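Local coordinates for protein beta-hexosaminidase Amuc_2018 (Akkermansia muciniphila, PDB 6JEB) that hydrolyses terminal non-reducing N-acetylhexosamine residues, releasing GlcNAc from terminally unbranched N-glycans and from chitobiose, at residues D70-A73 / G78-C81; P137-P142 / F240-D245; A196-Y201 / F207-M212; E272-T275 / D281-E284; I421-W426 / E435-K440. All blocks are in the same frame, centred on the assembly; numbering follows the deposited sequence. Where two conformers were deposited one is given.

Interaction 1 of 5, residues D70-A73 / G78-C81; sequences DQLA and GIPC
Ile79 and Leu72 carry most of this contact, with Gln71 alongside. The branch of Ile79 that does the touching is its methyl CG2. Ile79 CG2 lies 3.9 Å from Leu72 CA and 4.1 Å from Leu72 CB. The torsion of Ile79 explains this: CG1 sits between the backbone N and the carbonyl carbon (chi1 66°), which puts CG2 anti to the carbonyl carbon, facing the helix.

Leu72 uses a different atom for its second partner. Leu72 CD1 lies 3.9 Å from Gly78 CA. Gly78 has phi 97° and psi 170°, and a CB there would collide with the carbonyl oxygen of the residue before. The chain therefore needs a glycine at this point, just before the strand starts.

Gln71 passes Ile79 at a slant with a fully extended chain. Gln71 CG is 4.1 Å from Ile79 CG2, and Gln71 NE2 is also 4.1 Å from the same methyl. These are van der Waals contacts, and the amide finds its polar partners outside the two segments. NE2 bonds to Gln75 OE1 and Gln3 O, while OE1 accepts from Ser5 N.

Residues 70-73 lie in the last turn of the long helix 55-73. After a short turn the chain enters strand 79-86 of the mixed sheet in the N-terminal domain. Ile79 makes backbone hydrogen bonds with Ala20 of strand 19-20, and Phe447 of helix 434-452 touches Asp70 and Gln71 on the helix.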
# COMPACT_ATOMS: atom_id res chain seq x y z
N ASP A 70 -13.62 -4.28 22.18
CA ASP A 70 -13.89 -5.59 21.62
C ASP A 70 -13.43 -6.70 22.56
O ASP A 70 -14.12 -7.71 22.73
CB ASP A 70 -13.25 -5.73 20.24
CG ASP A 70 -13.90 -4.83 19.19
OD1 ASP A 70 -15.04 -4.35 19.42
OD2 ASP A 70 -13.28 -4.59 18.13
N GLN A 71 -12.27 -6.51 23.20
CA GLN A 71 -11.81 -7.49 24.18
C GLN A 71 -12.77 -7.58 25.36
O GLN A 71 -13.19 -8.68 25.76
CB GLN A 71 -10.39 -7.15 24.65
CG GLN A 71 -9.85 -8.21 25.62
CD GLN A 71 -8.42 -7.95 26.05
OE1 GLN A 71 -7.72 -7.13 25.46
NE2 GLN A 71 -7.98 -8.66 27.08
N LEU A 72 -13.16 -6.43 25.92
CA LEU A 72 -14.05 -6.43 27.08
C LEU A 72 -15.39 -7.07 26.75
O LEU A 72 -15.98 -7.76 27.59
CB LEU A 72 -14.24 -5.00 27.58
CG LEU A 72 -15.23 -4.78 28.73
CD1 LEU A 72 -14.83 -5.58 29.97
CD2 LEU A 72 -15.36 -3.29 29.05
N ALA A 73 -15.87 -6.88 25.51
CA ALA A 73 -17.15 -7.47 25.12
C ALA A 73 -17.14 -8.98 25.22
O ALA A 73 -18.18 -9.60 25.48
CB ALA A 73 -17.53 -7.02 23.71
N GLY A 78 -14.04 -8.79 33.04
CA GLY A 78 -13.32 -7.54 32.98
C GLY A 78 -11.93 -7.71 32.41
O GLY A 78 -11.42 -8.82 32.21
N ILE A 79 -11.29 -6.57 32.15
CA ILE A 79 -9.93 -6.54 31.61
C ILE A 79 -9.05 -5.87 32.65
O ILE A 79 -9.54 -5.15 33.55
CB ILE A 79 -9.87 -5.81 30.25
CG1 ILE A 79 -10.20 -4.32 30.41
CG2 ILE A 79 -10.77 -6.50 29.23
CD1 ILE A 79 -9.93 -3.51 29.16
N PRO A 80 -7.73 -6.06 32.58
CA PRO A 80 -6.85 -5.40 33.54
C PRO A 80 -6.89 -3.89 33.38
O PRO A 80 -7.07 -3.36 32.28
CB PRO A 80 -5.45 -5.94 33.18
CG PRO A 80 -5.67 -7.09 32.30
CD PRO A 80 -7.00 -6.95 31.66
N CYS A 81 -6.70 -3.21 34.50
CA CYS A 81 -6.39 -1.79 34.46
C CYS A 81 -4.92 -1.61 34.09
O CYS A 81 -4.12 -2.55 34.14
CB CYS A 81 -6.70 -1.15 35.81
SG CYS A 81 -8.47 -1.08 36.15

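Interaction 2 of 5, residues P137-P142 / F240-D245; sequences PVPGYP and FNELKD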
# COMPACT_ATOMS: atom_id res chain seq x y z
N PRO A 137 -10.53 8.24 -14.14
CA PRO A 137 -11.07 9.06 -15.24
C PRO A 137 -10.26 10.34 -15.40
O PRO A 137 -9.81 10.93 -14.41
CB PRO A 137 -12.50 9.36 -14.77
CG PRO A 137 -12.37 9.39 -13.26
CD PRO A 137 -11.36 8.30 -12.93
N VAL A 138 -10.05 10.74 -16.65
CA VAL A 138 -9.31 11.97 -16.93
C VAL A 138 -10.08 12.77 -17.97
O VAL A 138 -10.19 12.33 -19.13
CB VAL A 138 -7.87 11.69 -17.42
CG1 VAL A 138 -7.12 13.00 -17.59
CG2 VAL A 138 -7.13 10.76 -16.47
N PRO A 139 -10.60 13.95 -17.63
CA PRO A 139 -11.29 14.77 -18.62
C PRO A 139 -10.39 15.04 -19.82
O PRO A 139 -9.19 15.31 -19.69
CB PRO A 139 -11.60 16.06 -17.85
CG PRO A 139 -11.68 15.62 -16.41
CD PRO A 139 -10.64 14.54 -16.28
N GLY A 140 -10.98 14.94 -21.01
CA GLY A 140 -10.26 15.10 -22.25
C GLY A 140 -9.69 13.83 -22.83
O GLY A 140 -9.18 13.86 -23.96
N TYR A 141 -9.76 12.71 -22.11
CA TYR A 141 -9.22 11.43 -22.58
C TYR A 141 -10.29 10.36 -22.42
O TYR A 141 -10.14 9.43 -21.62
CB TYR A 141 -7.91 11.09 -21.87
CG TYR A 141 -6.85 12.12 -22.21
CD1 TYR A 141 -6.08 11.99 -23.36
CD2 TYR A 141 -6.69 13.26 -21.44
CE1 TYR A 141 -5.15 12.95 -23.71
CE2 TYR A 141 -5.77 14.23 -21.77
CZ TYR A 141 -5.00 14.07 -22.91
OH TYR A 141 -4.08 15.03 -23.25
N PRO A 142 -11.38 10.46 -23.19
CA PRO A 142 -12.52 9.56 -22.98
C PRO A 142 -12.23 8.11 -23.33
O PRO A 142 -12.98 7.24 -22.88
CB PRO A 142 -13.61 10.15 -23.87
CG PRO A 142 -12.87 10.93 -24.92
CD PRO A 142 -11.68 11.50 -24.20
N PHE A 240 -2.09 14.52 -13.86
CA PHE A 240 -1.62 15.07 -12.59
C PHE A 240 -2.53 16.19 -12.10
O PHE A 240 -2.67 16.37 -10.88
CB PHE A 240 -0.18 15.55 -12.72
CG PHE A 240 0.81 14.47 -13.06
CD1 PHE A 240 0.52 13.13 -12.86
CD2 PHE A 240 2.05 14.80 -13.60
CE1 PHE A 240 1.45 12.14 -13.18
CE2 PHE A 240 2.98 13.82 -13.92
CZ PHE A 240 2.68 12.49 -13.71
N ASN A 241 -3.12 16.97 -13.01
CA ASN A 241 -4.08 17.99 -12.58
C ASN A 241 -5.29 17.36 -11.91
O ASN A 241 -5.78 17.88 -10.89
CB ASN A 241 -4.49 18.87 -13.77
CG ASN A 241 -3.40 19.83 -14.19
OD1 ASN A 241 -2.51 20.16 -13.41
ND2 ASN A 241 -3.46 20.29 -15.44
N GLU A 242 -5.78 16.24 -12.44
CA GLU A 242 -6.88 15.54 -11.77
C GLU A 242 -6.45 15.05 -10.41
O GLU A 242 -7.21 15.15 -9.43
CB GLU A 242 -7.37 14.36 -12.61
CG GLU A 242 -8.04 14.77 -13.88
CD GLU A 242 -9.16 15.76 -13.62
OE1 GLU A 242 -10.12 15.40 -12.90
OE2 GLU A 242 -9.07 16.89 -14.14
N LEU A 243 -5.24 14.50 -10.31
CA LEU A 243 -4.76 14.01 -9.02
C LEU A 243 -4.63 15.15 -8.02
O LEU A 243 -4.91 14.97 -6.83
CB LEU A 243 -3.44 13.28 -9.19
CG LEU A 243 -3.46 12.04 -10.09
CD1 LEU A 243 -2.09 11.37 -10.10
CD2 LEU A 243 -4.56 11.06 -9.67
N LYS A 244 -4.22 16.34 -8.48
CA LYS A 244 -4.15 17.50 -7.60
C LYS A 244 -5.52 17.85 -7.03
O LYS A 244 -5.66 18.18 -5.84
CB LYS A 244 -3.56 18.69 -8.36
CG LYS A 244 -3.49 19.99 -7.57
CD LYS A 244 -2.46 19.92 -6.47
CE LYS A 244 -2.36 21.25 -5.74
NZ LYS A 244 -1.28 21.26 -4.70
N ASP A 245 -6.56 17.77 -7.88
CA ASP A 245 -7.90 18.09 -7.41
C ASP A 245 -8.42 17.03 -6.44
O ASP A 245 -9.08 17.37 -5.45
CB ASP A 245 -8.84 18.25 -8.60
CG ASP A 245 -10.18 18.80 -8.21
OD1 ASP A 245 -10.21 19.83 -7.51
OD2 ASP A 245 -11.20 18.21 -8.60
O HOH W 1 -11.21 12.85 -12.90
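Glu242 lays the flat of its carboxylate against the ring of Pro139. Pro139 CD sits above the carboxylate carbon, 3.3 Å from Glu242 CD. It is 3.5 Å from Glu242 OE1 and equally far from Glu242 OE2. The two side chains approach from opposite directions, and the ring covers one side of the acid. The glutamate chain bends to get there: CG is anti to the carbonyl carbon (chi1 -68°), and chi2 of -53° folds the carboxylate round towards the loop. Val138 CG1 lies 4.2 Å from Glu242 CG.

The polar link runs through one water. It donates to Pro137 O at 2.8 Å and to Glu242 OE1 at 2.8 Å. The same OE1 also forms a salt bridge with Lys167. With an alanine at Glu242, Lys167 would probably lose this carboxylate and the water one of its acceptors, and a gap would open beside the Pro139 ring.

The loop keeps its shape by a type II turn from Val138 to Tyr141, closed by Tyr141 N to Val138 O at 3.0 Å, with Gly140 at its third position. The Tyr141 ring meets Phe235 of helix 230-246 edge-to-face. The contact belongs to the catalytic (beta/alpha)8 barrel of glycosyl hydrolase family 20: a loop that follows barrel strand 123-127 rests on the outer helix 230-246, which leads into strand 251-253.

Interaction 3 of 5, residues A196-Y201 / F207-M212; sequences ALHAAY and FPKPDM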
# COMPACT_ATOMS: atom_id res chain seq x y z
N ALA A 196 -2.86 -1.24 -21.11
CA ALA A 196 -4.20 -0.68 -21.20
C ALA A 196 -4.18 0.71 -21.83
O ALA A 196 -5.01 1.02 -22.70
CB ALA A 196 -4.87 -0.66 -19.82
N LEU A 197 -3.21 1.54 -21.43
CA LEU A 197 -3.05 2.85 -22.05
C LEU A 197 -2.74 2.72 -23.55
O LEU A 197 -3.25 3.50 -24.36
CB LEU A 197 -1.95 3.64 -21.33
CG LEU A 197 -1.71 5.07 -21.82
CD1 LEU A 197 -2.96 5.93 -21.68
CD2 LEU A 197 -0.52 5.70 -21.07
N HIS A 198 -1.93 1.72 -23.93
CA HIS A 198 -1.63 1.51 -25.34
C HIS A 198 -2.87 1.11 -26.12
O HIS A 198 -3.07 1.55 -27.26
CB HIS A 198 -0.51 0.47 -25.50
CG HIS A 198 0.09 0.41 -26.87
ND1 HIS A 198 1.45 0.36 -27.08
CD2 HIS A 198 -0.48 0.39 -28.10
CE1 HIS A 198 1.70 0.31 -28.38
NE2 HIS A 198 0.54 0.34 -29.02
N ALA A 199 -3.72 0.26 -25.54
CA ALA A 199 -4.96 -0.12 -26.21
C ALA A 199 -5.81 1.10 -26.53
O ALA A 199 -6.42 1.18 -27.61
CB ALA A 199 -5.74 -1.11 -25.34
N ALA A 200 -5.84 2.08 -25.62
CA ALA A 200 -6.65 3.28 -25.82
C ALA A 200 -5.94 4.31 -26.70
O ALA A 200 -6.56 4.89 -27.59
CB ALA A 200 -6.99 3.91 -24.47
N TYR A 201 -4.66 4.56 -26.44
CA TYR A 201 -3.90 5.65 -27.05
C TYR A 201 -2.57 5.12 -27.57
O TYR A 201 -1.50 5.42 -27.02
CB TYR A 201 -3.71 6.81 -26.07
CG TYR A 201 -5.01 7.50 -25.74
CD1 TYR A 201 -5.63 8.32 -26.68
CD2 TYR A 201 -5.65 7.30 -24.52
CE1 TYR A 201 -6.84 8.93 -26.42
CE2 TYR A 201 -6.87 7.91 -24.24
CZ TYR A 201 -7.45 8.73 -25.20
OH TYR A 201 -8.66 9.34 -24.94
N PHE A 207 6.12 2.46 -30.70
CA PHE A 207 5.69 1.58 -31.79
C PHE A 207 4.19 1.39 -31.65
O PHE A 207 3.71 0.39 -31.10
CB PHE A 207 6.47 0.26 -31.77
CG PHE A 207 7.94 0.44 -32.04
CD1 PHE A 207 8.41 0.49 -33.35
CD2 PHE A 207 8.84 0.59 -31.00
CE1 PHE A 207 9.76 0.68 -33.61
CE2 PHE A 207 10.20 0.77 -31.25
CZ PHE A 207 10.65 0.82 -32.57
N PRO A 208 3.40 2.34 -32.16
CA PRO A 208 1.94 2.26 -32.00
C PRO A 208 1.37 1.02 -32.68
O PRO A 208 1.69 0.71 -33.83
CB PRO A 208 1.44 3.55 -32.65
CG PRO A 208 2.61 4.48 -32.60
CD PRO A 208 3.82 3.59 -32.81
N LYS A 209 0.51 0.32 -31.95
CA LYS A 209 -0.14 -0.89 -32.42
C LYS A 209 -1.64 -0.68 -32.24
O LYS A 209 -2.19 -0.95 -31.16
CB LYS A 209 0.37 -2.11 -31.66
CG LYS A 209 1.87 -2.36 -31.87
CD LYS A 209 2.42 -3.35 -30.84
CE LYS A 209 3.92 -3.44 -30.88
NZ LYS A 209 4.55 -2.19 -30.38
N PRO A 210 -2.33 -0.18 -33.26
CA PRO A 210 -3.77 0.08 -33.11
C PRO A 210 -4.59 -1.15 -32.75
O PRO A 210 -5.67 -1.00 -32.16
CB PRO A 210 -4.17 0.64 -34.49
CG PRO A 210 -2.91 1.20 -35.04
CD PRO A 210 -1.80 0.32 -34.54
N ASP A 211 -4.11 -2.35 -33.07
CA ASP A 211 -4.84 -3.57 -32.76
C ASP A 211 -4.65 -4.04 -31.33
O ASP A 211 -5.27 -5.03 -30.93
CB ASP A 211 -4.44 -4.70 -33.72
CG ASP A 211 -4.85 -4.42 -35.15
OD1 ASP A 211 -5.92 -3.80 -35.36
OD2 ASP A 211 -4.11 -4.83 -36.07
N MET A 212 -3.81 -3.35 -30.55
CA MET A 212 -3.54 -3.76 -29.18
C MET A 212 -4.82 -3.76 -28.36
O MET A 212 -5.61 -2.81 -28.44
CB MET A 212 -2.57 -2.77 -28.54
CG MET A 212 -2.23 -3.09 -27.10
SD MET A 212 -1.03 -4.42 -27.01
CE MET A 212 0.42 -3.61 -27.69
O HOH W 2 -4.18 0.34 -29.64
O HOH W 3 -6.24 -0.38 -29.60
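Ala199 and Met212 bring the two backbones closest, with 4.9 Å between their CA atoms. Residues 196-200 end a short helix; after a short link, 207-212 runs past it and finishes in a type I turn from Lys209 to Met212. Ala199 CA makes a CA-H...O contact of 3.6 Å with Met212 O.

His198 is the side chain that joins them. Its CG is anti to the backbone N (chi1 -167°), which sends the ring across to the loop. Lys209 N donates to His198 NE2 over 2.9 Å, in the ring plane, with an angle of 146° at the hydrogen. NE2 is therefore probably unprotonated. Phe207 O also lies at the ring edge, 3.4 Å from His198 CE1. Over one face lies a CH-pi contact: in one of the two conformers of Met212, its CE stands 4.0 Å from the His198 ring centroid, almost on the normal. Lys209 NZ folds back to Phe207 O at 2.8 Å, and pairs with Glu223.

Phe205 stacks on the His198 ring. Ala199 touches Val147 of helix 143-148, and Leu197 packs on Phe235 of helix 230-246. At the loop's start, the Phe207 side chain is about 4 Å from those of the zinc ligands Cys206 and Cys267; the loop leads on to helix 230-246.

Interaction 4 of 5, residues E272-T275 / D281-E284; sequences EART and DEQE
Arg274 leaves helix 268-277 and ends against Glu282, at the start of the next helix. From CB the chain is extended through CG, which is anti to the carbonyl carbon (chi1 -73°). CD is the first atom to meet the other segment: Arg274 CD lies 3.9 Å from Asp281 O and 3.7 Å from Glu282 OE2. The chain then bends at chi3 (-57°), and the guanidinium group is presented with its face to the glutamate.

Glu282 OE2 stands over the centre of that face, 3.0 Å above the plane. Arg274 CZ is nearest, 3.1 Å from Glu282 OE2. Arg274 NE lies 3.2 Å from Glu282 OE2 and forms the salt bridge, but no N-H points at the oxygen. The carboxylate plane is turned 88° from the guanidinium plane. At the tip, Arg274 NH1 is 3.6 Å from Glu282 OE2 and gives its hydrogen bonds to Trp264 O and Gln285 OE1. NH2 bonds to Glu265 O.

Asp281 is the N-cap of helix 282-299: its OD1 accepts from Glu284 N at 2.9 Å. The side chain of Arg274 is about 4 Å from that of the zinc ligand Cys270.

The chemistry is divided. NH1 and NH2 spend N-H groups on backbone carbonyls and a glutamine, while one carboxylate oxygen sits over the guanidinium face. The attraction to Glu282 is thus one of charge, and probably helps balance the buried arginine.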
# COMPACT_ATOMS: atom_id res chain seq x y z
N GLU A 272 17.33 9.38 -31.80
CA GLU A 272 17.87 10.70 -32.09
C GLU A 272 17.76 11.64 -30.90
O GLU A 272 18.61 12.52 -30.73
CB GLU A 272 17.18 11.31 -33.31
CG GLU A 272 17.76 10.87 -34.62
CD GLU A 272 19.25 11.19 -34.74
OE1 GLU A 272 19.65 12.37 -34.61
OE2 GLU A 272 20.03 10.25 -34.96
N ALA A 273 16.73 11.48 -30.07
CA ALA A 273 16.66 12.28 -28.85
C ALA A 273 17.84 11.99 -27.94
O ALA A 273 18.41 12.91 -27.34
CB ALA A 273 15.34 12.03 -28.13
N ARG A 274 18.23 10.72 -27.83
CA ARG A 274 19.41 10.39 -27.04
C ARG A 274 20.67 11.00 -27.64
O ARG A 274 21.54 11.49 -26.91
CB ARG A 274 19.57 8.87 -26.90
CG ARG A 274 18.56 8.24 -25.96
CD ARG A 274 18.95 6.80 -25.61
NE ARG A 274 19.10 5.96 -26.80
CZ ARG A 274 18.11 5.30 -27.39
NH1 ARG A 274 16.87 5.39 -26.90
NH2 ARG A 274 18.34 4.56 -28.46
N THR A 275 20.79 10.97 -28.97
CA THR A 275 21.94 11.60 -29.62
C THR A 275 21.98 13.09 -29.31
O THR A 275 23.04 13.63 -28.98
CB THR A 275 21.90 11.34 -31.12
OG1 THR A 275 21.97 9.92 -31.37
CG2 THR A 275 23.05 12.03 -31.83
N ASP A 281 22.88 5.64 -22.79
CA ASP A 281 22.08 4.43 -22.70
C ASP A 281 20.66 4.80 -22.28
O ASP A 281 20.34 5.98 -22.07
CB ASP A 281 22.70 3.40 -21.74
CG ASP A 281 22.89 3.94 -20.33
OD1 ASP A 281 21.98 4.60 -19.79
OD2 ASP A 281 23.96 3.68 -19.73
N GLU A 282 19.83 3.78 -22.13
CA GLU A 282 18.43 4.01 -21.81
C GLU A 282 18.19 4.21 -20.32
O GLU A 282 17.09 4.65 -19.94
CB GLU A 282 17.57 2.87 -22.36
CG GLU A 282 17.48 2.84 -23.89
CD GLU A 282 18.78 2.41 -24.55
OE1 GLU A 282 19.41 1.44 -24.08
OE2 GLU A 282 19.19 3.07 -25.53
N GLN A 283 19.17 3.91 -19.46
CA GLN A 283 19.03 4.29 -18.05
C GLN A 283 19.16 5.80 -17.88
O GLN A 283 18.45 6.39 -17.07
CB GLN A 283 20.03 3.53 -17.18
CG GLN A 283 19.73 2.05 -17.03
CD GLN A 283 18.39 1.79 -16.36
OE1 GLN A 283 18.23 2.02 -15.17
NE2 GLN A 283 17.41 1.33 -17.14
N GLU A 284 20.07 6.43 -18.63
CA GLU A 284 20.10 7.89 -18.66
C GLU A 284 18.78 8.44 -19.19
O GLU A 284 18.27 9.46 -18.69
CB GLU A 284 21.24 8.38 -19.55
CG GLU A 284 22.58 8.48 -18.88
CD GLU A 284 23.57 9.25 -19.73
OE1 GLU A 284 23.49 10.50 -19.76
OE2 GLU A 284 24.41 8.61 -20.39

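Interaction 5 of 5, residues I421-W426 / E435-K440; sequences IAEAGW and ENFRRK
The last long helix of the chain, 434-452, meets helix 417-426 through a buried salt bridge. Glu423 and Lys440 reach across from opposite directions. Lys440 NZ donates to Glu423 OE1 at 2.8 Å, on the syn side and 15° out of the carboxylate plane. The glutamate gets there with CG anti to its backbone N (chi1 -178°) and a bend at chi2.

Phe437 lies beside the pair. Glu423 OE1 is in the plane of its ring, at the edge, 3.9 Å from Phe437 CD1. The carboxylate and ring planes are 84° apart. Helix 417-426 follows strand 392-399, the eighth strand of the catalytic (beta/alpha)8 barrel, and helix 434-452 runs on from there towards the N-terminal domain. Tyr376 of helix 372-376 stacks on Phe437 and gives its hydroxyl to Glu423 OE2.

Both charges have further partners. Lys440 NZ also pairs with Glu9 and bonds to Ile6 O, and Glu423 OE1 accepts from Glu9 N. A glutamine in place of Glu423 would probably cost Lys440 a charged mate and disturb the bonds from Tyr376 and Glu9. Water 4 donates to Glu423 OE2 at 2.9 Å and accepts from Asn436 ND2 at 3.0 Å. Arg439 holds Asn436 OD1 with both NH2, at 2.8 Å, and NE, at 3.2 Å, both from one face of the amide.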
# COMPACT_ATOMS: atom_id res chain seq x y z
N ILE A 421 2.10 -7.10 9.39
CA ILE A 421 2.69 -5.91 8.80
C ILE A 421 2.42 -4.69 9.67
O ILE A 421 3.30 -3.84 9.87
CB ILE A 421 2.17 -5.71 7.36
CG1 ILE A 421 2.58 -6.88 6.46
CG2 ILE A 421 2.66 -4.37 6.78
CD1 ILE A 421 4.08 -6.99 6.22
N ALA A 422 1.19 -4.56 10.19
CA ALA A 422 0.85 -3.43 11.05
C ALA A 422 1.76 -3.37 12.26
O ALA A 422 2.24 -2.30 12.65
CB ALA A 422 -0.62 -3.52 11.48
N GLU A 423 2.02 -4.53 12.87
CA GLU A 423 2.89 -4.57 14.05
C GLU A 423 4.35 -4.31 13.67
O GLU A 423 5.08 -3.65 14.42
CB GLU A 423 2.70 -5.90 14.79
CG GLU A 423 3.53 -6.01 16.07
CD GLU A 423 2.86 -6.82 17.17
OE1 GLU A 423 1.68 -6.56 17.47
OE2 GLU A 423 3.52 -7.71 17.75
N ALA A 424 4.78 -4.78 12.49
CA ALA A 424 6.14 -4.48 12.04
C ALA A 424 6.34 -2.99 11.81
O ALA A 424 7.44 -2.46 12.05
CB ALA A 424 6.44 -5.27 10.76
N GLY A 425 5.32 -2.29 11.31
CA GLY A 425 5.46 -0.87 11.06
C GLY A 425 5.34 -0.02 12.31
O GLY A 425 5.97 1.05 12.39
N TRP A 426 4.56 -0.47 13.29
CA TRP A 426 4.23 0.32 14.48
C TRP A 426 5.10 -0.01 15.69
O TRP A 426 5.56 0.89 16.39
CB TRP A 426 2.75 0.08 14.84
CG TRP A 426 2.34 0.85 16.07
CD1 TRP A 426 2.64 0.55 17.37
CD2 TRP A 426 1.60 2.07 16.10
NE1 TRP A 426 2.13 1.52 18.21
CE2 TRP A 426 1.48 2.46 17.45
CE3 TRP A 426 1.01 2.88 15.11
CZ2 TRP A 426 0.82 3.62 17.84
CZ3 TRP A 426 0.34 4.03 15.50
CH2 TRP A 426 0.25 4.39 16.86
N GLU A 435 5.42 -15.19 19.73
CA GLU A 435 4.53 -15.82 20.70
C GLU A 435 3.43 -14.85 21.15
O GLU A 435 2.25 -15.22 21.19
CB GLU A 435 5.32 -16.34 21.90
CG GLU A 435 6.18 -17.55 21.58
CD GLU A 435 5.37 -18.70 21.02
OE1 GLU A 435 4.28 -18.98 21.57
OE2 GLU A 435 5.80 -19.31 20.02
N ASN A 436 3.80 -13.62 21.47
CA ASN A 436 2.79 -12.66 21.91
C ASN A 436 1.85 -12.30 20.76
O ASN A 436 0.63 -12.21 20.96
CB ASN A 436 3.44 -11.40 22.48
CG ASN A 436 2.44 -10.51 23.18
OD1 ASN A 436 1.76 -10.95 24.11
ND2 ASN A 436 2.35 -9.25 22.75
N PHE A 437 2.39 -12.08 19.57
CA PHE A 437 1.55 -11.74 18.43
C PHE A 437 0.55 -12.85 18.14
O PHE A 437 -0.64 -12.59 17.94
CB PHE A 437 2.41 -11.46 17.20
CG PHE A 437 1.61 -11.23 15.95
CD1 PHE A 437 1.03 -9.99 15.69
CD2 PHE A 437 1.40 -12.27 15.04
CE1 PHE A 437 0.28 -9.78 14.53
CE2 PHE A 437 0.66 -12.07 13.89
CZ PHE A 437 0.09 -10.82 13.64
N ARG A 438 1.03 -14.10 18.12
CA ARG A 438 0.15 -15.24 17.85
C ARG A 438 -0.96 -15.35 18.88
O ARG A 438 -2.11 -15.64 18.54
CB ARG A 438 0.98 -16.52 17.81
CG ARG A 438 0.23 -17.76 17.36
CD ARG A 438 1.07 -19.00 17.60
NE ARG A 438 1.13 -19.34 19.01
CZ ARG A 438 2.20 -19.84 19.62
NH1 ARG A 438 3.32 -20.03 18.94
NH2 ARG A 438 2.16 -20.12 20.92
N ARG A 439 -0.64 -15.10 20.16
CA ARG A 439 -1.66 -15.11 21.20
C ARG A 439 -2.74 -14.08 20.91
O ARG A 439 -3.94 -14.39 20.93
CB ARG A 439 -1.01 -14.80 22.55
CG ARG A 439 -2.02 -14.55 23.68
CD ARG A 439 -1.36 -14.03 24.95
NE ARG A 439 -0.80 -12.68 24.80
CZ ARG A 439 -1.52 -11.56 24.90
NH1 ARG A 439 -2.82 -11.62 25.13
NH2 ARG A 439 -0.92 -10.38 24.76
N LYS A 440 -2.33 -12.84 20.61
CA LYS A 440 -3.31 -11.78 20.37
C LYS A 440 -4.13 -12.05 19.11
O LYS A 440 -5.34 -11.78 19.09
CB LYS A 440 -2.58 -10.44 20.22
CG LYS A 440 -1.75 -10.07 21.43
CD LYS A 440 -1.16 -8.68 21.28
CE LYS A 440 -0.12 -8.64 20.15
NZ LYS A 440 0.40 -7.26 19.90
O HOH W 4 4.05 -8.33 20.49

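From the N terminus, interaction 1 comes first. It closes a four-residue link between helix 55-73 and strand 79-86 of the N-terminal domain. Interaction 2 closes a loop of 97 residues in the barrel, and interaction 3 nests inside it with a five-residue loop. The two touch where Tyr201 OH comes 3.2 Å from Tyr141 C. Interaction 4 follows in series and joins helices 268-277 and 282-299; it and interaction 3 have their centres about 23 Å apart and both lie near the zinc. Interaction 5 is last and ties helix 417-426 to helix 434-452, which also touches the helix of interaction 1. None of the five cross.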